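Local coordinates for cytolethal distending toxin protein C (Haemophilus ducreyi, PDB 1SR4) that pairs with CdtA in the tripartite cytolethal distending toxin, probably to deliver the genotoxic subunit CdtB, and may bind carbohydrate through its ricin-like lectin fold, at the interface of chains B and A. Sequence-based numbering; all coordinates share one arbitrary frame. Chains: chain A, cytolethal distending toxin protein C; chain B, Cytolethal distending toxin subunit A.

Contact 1: the interface of chains B and A. Residues chain B 197-198, 200; chain A 25, 102-104, 140, 143.
This is part of the CdtA-CdtC interface of the toxin heterotrimer. A loop near the C-terminus of CdtA lies against loops of the lectin-like CdtC. A direct polar link runs from the side-chain amide of A:Gln143 to the backbone of B:Leu200. NE2 of A:Gln143 donates to the carbonyl O of B:Leu200 at 2.9 Å. The bond is nearly straight, 172° at the hydrogen, and the acceptor lies in the plane of the amide. The other end of the same amide faces a water. OE1 of A:Gln143 is 2.7 Å from water 1. That water also meets the hydroxyl OG1 of A:Thr102 and the carbonyl O of B:Pro198, so it ties both chains together.

Two proline rings supply the apolar part. B:Pro197 is wedged by its CB and CG edge between A:Leu25 and A:Ala104. Its CB is 3.7 Å from CD1 of A:Leu25. The ring of B:Pro198 meets A:Thr102 at a slant, with CD 3.8 Å from CB of that threonine.

Torsions set up the polar groups. A:Gln143 has CG anti to the carbonyl carbon (chi1 -56°) and is extended beyond CG, which carries its amide to the CdtA backbone. A:Thr102 holds OG1 in the crowded position between its backbone N and carbonyl carbon (chi1 73°). There OG1 also accepts from the backbone N of A:Ala104, 3.2 Å away.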
loop_
_atom_site.group_PDB
_atom_site.type_symbol
_atom_site.label_atom_id
_atom_site.label_comp_id
_atom_site.label_asym_id
_atom_site.label_seq_id
_atom_site.Cartn_x
_atom_site.Cartn_y
_atom_site.Cartn_z
ATOM N N PRO B 197 -9.530 5.431 -4.360
ATOM C CA PRO B 197 -9.027 6.382 -5.360
ATOM C C PRO B 197 -9.931 7.608 -5.359
ATOM O O PRO B 197 -11.114 7.520 -5.029
ATOM C CB PRO B 197 -9.147 5.612 -6.688
ATOM C CG PRO B 197 -9.131 4.144 -6.262
ATOM C CD PRO B 197 -9.976 4.183 -5.003
ATOM N N PRO B 198 -9.383 8.768 -5.731
ATOM C CA PRO B 198 -10.157 10.010 -5.771
ATOM C C PRO B 198 -11.138 9.938 -6.929
ATOM O O PRO B 198 -10.963 9.107 -7.831
ATOM C CB PRO B 198 -9.084 11.068 -6.016
ATOM C CG PRO B 198 -8.131 10.342 -6.968
ATOM C CD PRO B 198 -8.030 8.955 -6.297
ATOM N N LEU B 200 -11.658 11.337 -9.925
ATOM C CA LEU B 200 -10.970 12.170 -10.915
ATOM C C LEU B 200 -10.756 11.353 -12.185
ATOM O O LEU B 200 -10.851 10.127 -12.148
ATOM C CB LEU B 200 -9.590 12.588 -10.382
ATOM C CG LEU B 200 -9.462 13.492 -9.143
ATOM C CD1 LEU B 200 -8.008 13.585 -8.705
ATOM C CD2 LEU B 200 -9.999 14.879 -9.473
ATOM N N LEU A 25 -15.940 2.743 -9.844
ATOM C CA LEU A 25 -15.796 4.015 -9.153
ATOM C C LEU A 25 -16.912 4.970 -9.532
ATOM O O LEU A 25 -17.097 6.007 -8.896
ATOM C CB LEU A 25 -14.442 4.655 -9.441
ATOM C CG LEU A 25 -13.268 3.860 -8.868
ATOM C CD1 LEU A 25 -12.036 4.766 -8.853
ATOM C CD2 LEU A 25 -13.595 3.383 -7.443
ATOM N N THR A 102 -4.024 7.421 -10.363
ATOM C CA THR A 102 -4.856 7.684 -9.183
ATOM C C THR A 102 -4.997 6.504 -8.228
ATOM O O THR A 102 -5.476 6.681 -7.100
ATOM C CB THR A 102 -6.298 8.105 -9.535
ATOM O OG1 THR A 102 -7.021 6.971 -10.020
ATOM C CG2 THR A 102 -6.305 9.219 -10.587
ATOM N N GLY A 103 -4.598 5.309 -8.660
ATOM C CA GLY A 103 -4.761 4.146 -7.799
ATOM C C GLY A 103 -5.978 3.341 -8.244
ATOM O O GLY A 103 -6.224 2.237 -7.762
ATOM N N ALA A 104 -6.780 3.927 -9.128
ATOM C CA ALA A 104 -7.917 3.218 -9.687
ATOM C C ALA A 104 -7.289 2.327 -10.760
ATOM O O ALA A 104 -6.143 2.560 -11.170
ATOM C CB ALA A 104 -8.873 4.190 -10.342
ATOM N N LEU A 140 -14.643 7.942 -14.921
ATOM C CA LEU A 140 -14.919 6.939 -13.889
ATOM C C LEU A 140 -15.624 5.689 -14.413
ATOM O O LEU A 140 -15.545 4.627 -13.803
ATOM C CB LEU A 140 -15.760 7.561 -12.762
ATOM C CG LEU A 140 -15.091 8.710 -11.994
ATOM C CD1 LEU A 140 -16.126 9.469 -11.148
ATOM C CD2 LEU A 140 -13.997 8.130 -11.087
ATOM N N GLN A 143 -13.158 3.097 -14.642
ATOM C CA GLN A 143 -12.369 2.893 -13.437
ATOM C C GLN A 143 -12.943 1.968 -12.397
ATOM O O GLN A 143 -14.130 2.006 -12.105
ATOM C CB GLN A 143 -12.099 4.246 -12.793
ATOM C CG GLN A 143 -11.418 5.268 -13.717
ATOM C CD GLN A 143 -11.150 6.556 -12.976
ATOM O OE1 GLN A 143 -10.813 6.534 -11.790
ATOM N NE2 GLN A 143 -11.279 7.687 -13.666
HETATM O O HOH W 1 -9.592 7.711 -9.736
#

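Contact 2: the interface of chains B and A. Residues chain B 53-54, 57, 201-205; chain A 99-102, 136-138, 143.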
loop_
_atom_site.group_PDB
_atom_site.type_symbol
_atom_site.label_atom_id
_atom_site.label_comp_id
_atom_site.label_asym_id
_atom_site.label_seq_id
_atom_site.Cartn_x
_atom_site.Cartn_y
_atom_site.Cartn_z
ATOM N N LEU B 53 1.063 13.935 -18.448
ATOM C CA LEU B 53 0.679 12.766 -17.629
ATOM C C LEU B 53 0.781 13.289 -16.197
ATOM O O LEU B 53 1.800 13.128 -15.538
ATOM C CB LEU B 53 1.610 11.560 -17.831
ATOM C CG LEU B 53 0.895 10.213 -17.590
ATOM C CD1 LEU B 53 1.849 9.047 -17.751
ATOM C CD2 LEU B 53 0.308 10.187 -16.175
ATOM N N PRO B 54 -0.297 13.916 -15.702
ATOM C CA PRO B 54 -0.417 14.517 -14.369
ATOM C C PRO B 54 -0.017 13.639 -13.187
ATOM O O PRO B 54 -0.443 12.491 -13.088
ATOM C CB PRO B 54 -1.901 14.909 -14.285
ATOM C CG PRO B 54 -2.389 14.879 -15.714
ATOM C CD PRO B 54 -1.631 13.733 -16.302
ATOM N N PRO B 57 -2.964 14.172 -9.427
ATOM C CA PRO B 57 -4.064 13.295 -8.996
ATOM C C PRO B 57 -3.640 12.213 -8.001
ATOM O O PRO B 57 -4.459 11.740 -7.206
ATOM C CB PRO B 57 -4.578 12.706 -10.315
ATOM C CG PRO B 57 -4.326 13.837 -11.311
ATOM C CD PRO B 57 -2.916 14.263 -10.902
ATOM N N GLU B 201 -10.482 12.032 -13.304
ATOM C CA GLU B 201 -10.172 11.333 -14.553
ATOM C C GLU B 201 -8.814 10.699 -14.252
ATOM O O GLU B 201 -7.935 11.351 -13.674
ATOM C CB GLU B 201 -10.015 12.304 -15.719
ATOM C CG GLU B 201 -11.322 12.921 -16.195
ATOM C CD GLU B 201 -11.937 12.147 -17.347
ATOM O OE1 GLU B 201 -11.233 11.905 -18.358
ATOM O OE2 GLU B 201 -13.123 11.784 -17.250
ATOM N N ALA B 202 -8.655 9.436 -14.636
ATOM C CA ALA B 202 -7.427 8.686 -14.373
ATOM C C ALA B 202 -6.644 8.472 -15.654
ATOM O O ALA B 202 -7.229 8.266 -16.711
ATOM C CB ALA B 202 -7.783 7.327 -13.757
ATOM N N THR B 203 -5.321 8.527 -15.561
ATOM C CA THR B 203 -4.481 8.325 -16.729
ATOM C C THR B 203 -3.750 7.000 -16.524
ATOM O O THR B 203 -3.115 6.799 -15.489
ATOM C CB THR B 203 -3.451 9.490 -16.886
ATOM O OG1 THR B 203 -4.149 10.740 -17.002
ATOM C CG2 THR B 203 -2.582 9.286 -18.131
ATOM N N ALA B 204 -3.862 6.088 -17.492
ATOM C CA ALA B 204 -3.182 4.788 -17.408
ATOM C C ALA B 204 -1.668 4.982 -17.462
ATOM O O ALA B 204 -1.159 5.770 -18.269
ATOM C CB ALA B 204 -3.631 3.874 -18.556
ATOM N N VAL B 205 -0.951 4.251 -16.616
ATOM C CA VAL B 205 0.494 4.373 -16.547
ATOM C C VAL B 205 1.220 3.081 -16.888
ATOM O O VAL B 205 2.402 2.941 -16.595
ATOM C CB VAL B 205 0.952 4.845 -15.145
ATOM C CG1 VAL B 205 0.448 6.236 -14.882
ATOM C CG2 VAL B 205 0.448 3.882 -14.069
ATOM N N PRO A 99 -2.730 -0.257 -14.191
ATOM C CA PRO A 99 -2.614 0.769 -13.149
ATOM C C PRO A 99 -2.773 2.177 -13.731
ATOM O O PRO A 99 -2.585 2.388 -14.932
ATOM C CB PRO A 99 -1.210 0.535 -12.571
ATOM C CG PRO A 99 -0.426 0.077 -13.770
ATOM C CD PRO A 99 -1.415 -0.851 -14.515
ATOM N N THR A 100 -3.112 3.132 -12.868
ATOM C CA THR A 100 -3.307 4.527 -13.273
ATOM C C THR A 100 -2.621 5.465 -12.280
ATOM O O THR A 100 -2.129 5.019 -11.233
ATOM C CB THR A 100 -4.796 4.918 -13.281
ATOM O OG1 THR A 100 -5.277 4.977 -11.936
ATOM C CG2 THR A 100 -5.615 3.921 -14.068
ATOM N N ASN A 101 -2.609 6.760 -12.594
ATOM C CA ASN A 101 -1.991 7.733 -11.698
ATOM C C ASN A 101 -2.846 8.038 -10.474
ATOM O O ASN A 101 -2.440 8.848 -9.626
ATOM C CB ASN A 101 -1.658 9.050 -12.438
ATOM C CG ASN A 101 -2.889 9.755 -13.034
ATOM O OD1 ASN A 101 -3.977 9.179 -13.156
ATOM N ND2 ASN A 101 -2.705 11.022 -13.423
ATOM N N THR A 102 -4.024 7.421 -10.363
ATOM C CA THR A 102 -4.856 7.684 -9.183
ATOM C C THR A 102 -4.997 6.504 -8.228
ATOM O O THR A 102 -5.476 6.681 -7.100
ATOM C CB THR A 102 -6.298 8.105 -9.535
ATOM O OG1 THR A 102 -7.021 6.971 -10.020
ATOM C CG2 THR A 102 -6.305 9.219 -10.587
ATOM N N ARG A 136 -3.298 7.375 -21.744
ATOM C CA ARG A 136 -4.583 7.955 -22.105
ATOM C C ARG A 136 -5.383 8.182 -20.826
ATOM O O ARG A 136 -5.152 7.516 -19.804
ATOM C CB ARG A 136 -5.338 7.033 -23.064
ATOM C CG ARG A 136 -4.735 6.990 -24.479
ATOM C CD ARG A 136 -5.268 5.812 -25.294
ATOM N NE ARG A 136 -6.732 5.737 -25.321
ATOM C CZ ARG A 136 -7.406 4.632 -25.627
ATOM N NH1 ARG A 136 -6.752 3.515 -25.926
ATOM N NH2 ARG A 136 -8.732 4.633 -25.638
ATOM N N THR A 137 -6.325 9.120 -20.892
ATOM C CA THR A 137 -7.147 9.481 -19.741
ATOM C C THR A 137 -8.552 8.917 -19.871
ATOM O O THR A 137 -9.113 8.881 -20.966
ATOM C CB THR A 137 -7.218 10.987 -19.618
ATOM O OG1 THR A 137 -7.755 11.530 -20.837
ATOM C CG2 THR A 137 -5.822 11.542 -19.401
ATOM N N PHE A 138 -9.132 8.534 -18.734
ATOM C CA PHE A 138 -10.429 7.877 -18.717
ATOM C C PHE A 138 -11.382 8.372 -17.626
ATOM O O PHE A 138 -10.955 8.700 -16.519
ATOM C CB PHE A 138 -10.188 6.369 -18.522
ATOM C CG PHE A 138 -9.405 5.726 -19.645
ATOM C CD1 PHE A 138 -10.060 5.216 -20.766
ATOM C CD2 PHE A 138 -8.020 5.638 -19.583
ATOM C CE1 PHE A 138 -9.342 4.619 -21.811
ATOM C CE2 PHE A 138 -7.289 5.043 -20.625
ATOM C CZ PHE A 138 -7.949 4.533 -21.736
ATOM N N GLN A 143 -13.158 3.097 -14.642
ATOM C CA GLN A 143 -12.369 2.893 -13.437
ATOM C C GLN A 143 -12.943 1.968 -12.397
ATOM O O GLN A 143 -14.130 2.006 -12.105
ATOM C CB GLN A 143 -12.099 4.246 -12.793
ATOM C CG GLN A 143 -11.418 5.268 -13.717
ATOM C CD GLN A 143 -11.150 6.556 -12.976
ATOM O OE1 GLN A 143 -10.813 6.534 -11.790
ATOM N NE2 GLN A 143 -11.279 7.687 -13.666
HETATM O O HOH W 2 -5.282 12.010 -14.841
HETATM O O HOH W 3 -4.319 8.740 -5.850
#
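The flat amide of A:Asn101 joins two segments of CdtA. Its plane contains the acceptor on the ND2 side: ND2 donates to the carbonyl O of B:Pro54 at 2.7 Å, on a lone pair and almost straight. OD1 accepts from the backbone N of B:Thr203 at 2.8 Å, but this donor stands above the carbonyl plane. ND2 also meets water 2, which touches OG1 of B:Thr203 and the carbonyl O of B:Glu201. These bonds should fix the rotation of the amide. The rings of B:Pro54 and B:Pro57 meet A:Asn101 at a slant and touch its ND2 end. CG of A:Asn101 sits in the crowded position between backbone N and carbonyl carbon (chi1 61°). Away from this amide, CZ of A:Phe138 lies over one face of the A:Arg136 guanidinium, near the edge of the group.

The C-terminal end of CdtA pairs antiparallel with CdtC on both sides. On one side, strand 202-203 of chain B meets strand 137-138 of chain A. N of A:Phe138 donates to O of B:Ala202 at 2.8 Å, and N of B:Ala202 returns a bond to O of A:Phe138. That oxygen also accepts a bent bond from NE2 of A:Gln143, which stands above its carbonyl plane, so it has more than one donor. N of B:Ala204 extends the pairing to O of A:Arg136. On the other side, N of A:Asn101 donates to O of B:Thr203, and N of B:Val205 reaches O of A:Pro99.

Small side chains pack beside the paired backbones. The methyl CB of B:Ala202 touches the A:Gln143 amide and nears A:Thr100 and A:Thr102. B:Thr203 and A:Thr137 run alongside each other in parallel. B:Val205 turns CG2 toward A:Pro99, 3.9 Å from CG of its ring.

Contact 1 and contact 2 are neighbours in one CdtA-CdtC interface, with the centres of their C-alpha atoms about 8 Å apart. They share A:Thr102 and A:Gln143. On the CdtA side they follow one another along the C-terminal segment, from the prolines after strand 193-196 to strand 202-203 and the residues beyond it. Contact 2 also recruits an N-terminal stretch of CdtA. Contact 1 is small and partly water-mediated, whereas contact 2 adds strand pairing and hides more surface. Together they fasten the CdtA tail to CdtC, consistent with the two subunits probably forming a heterodimeric delivery unit within the heterotrimer.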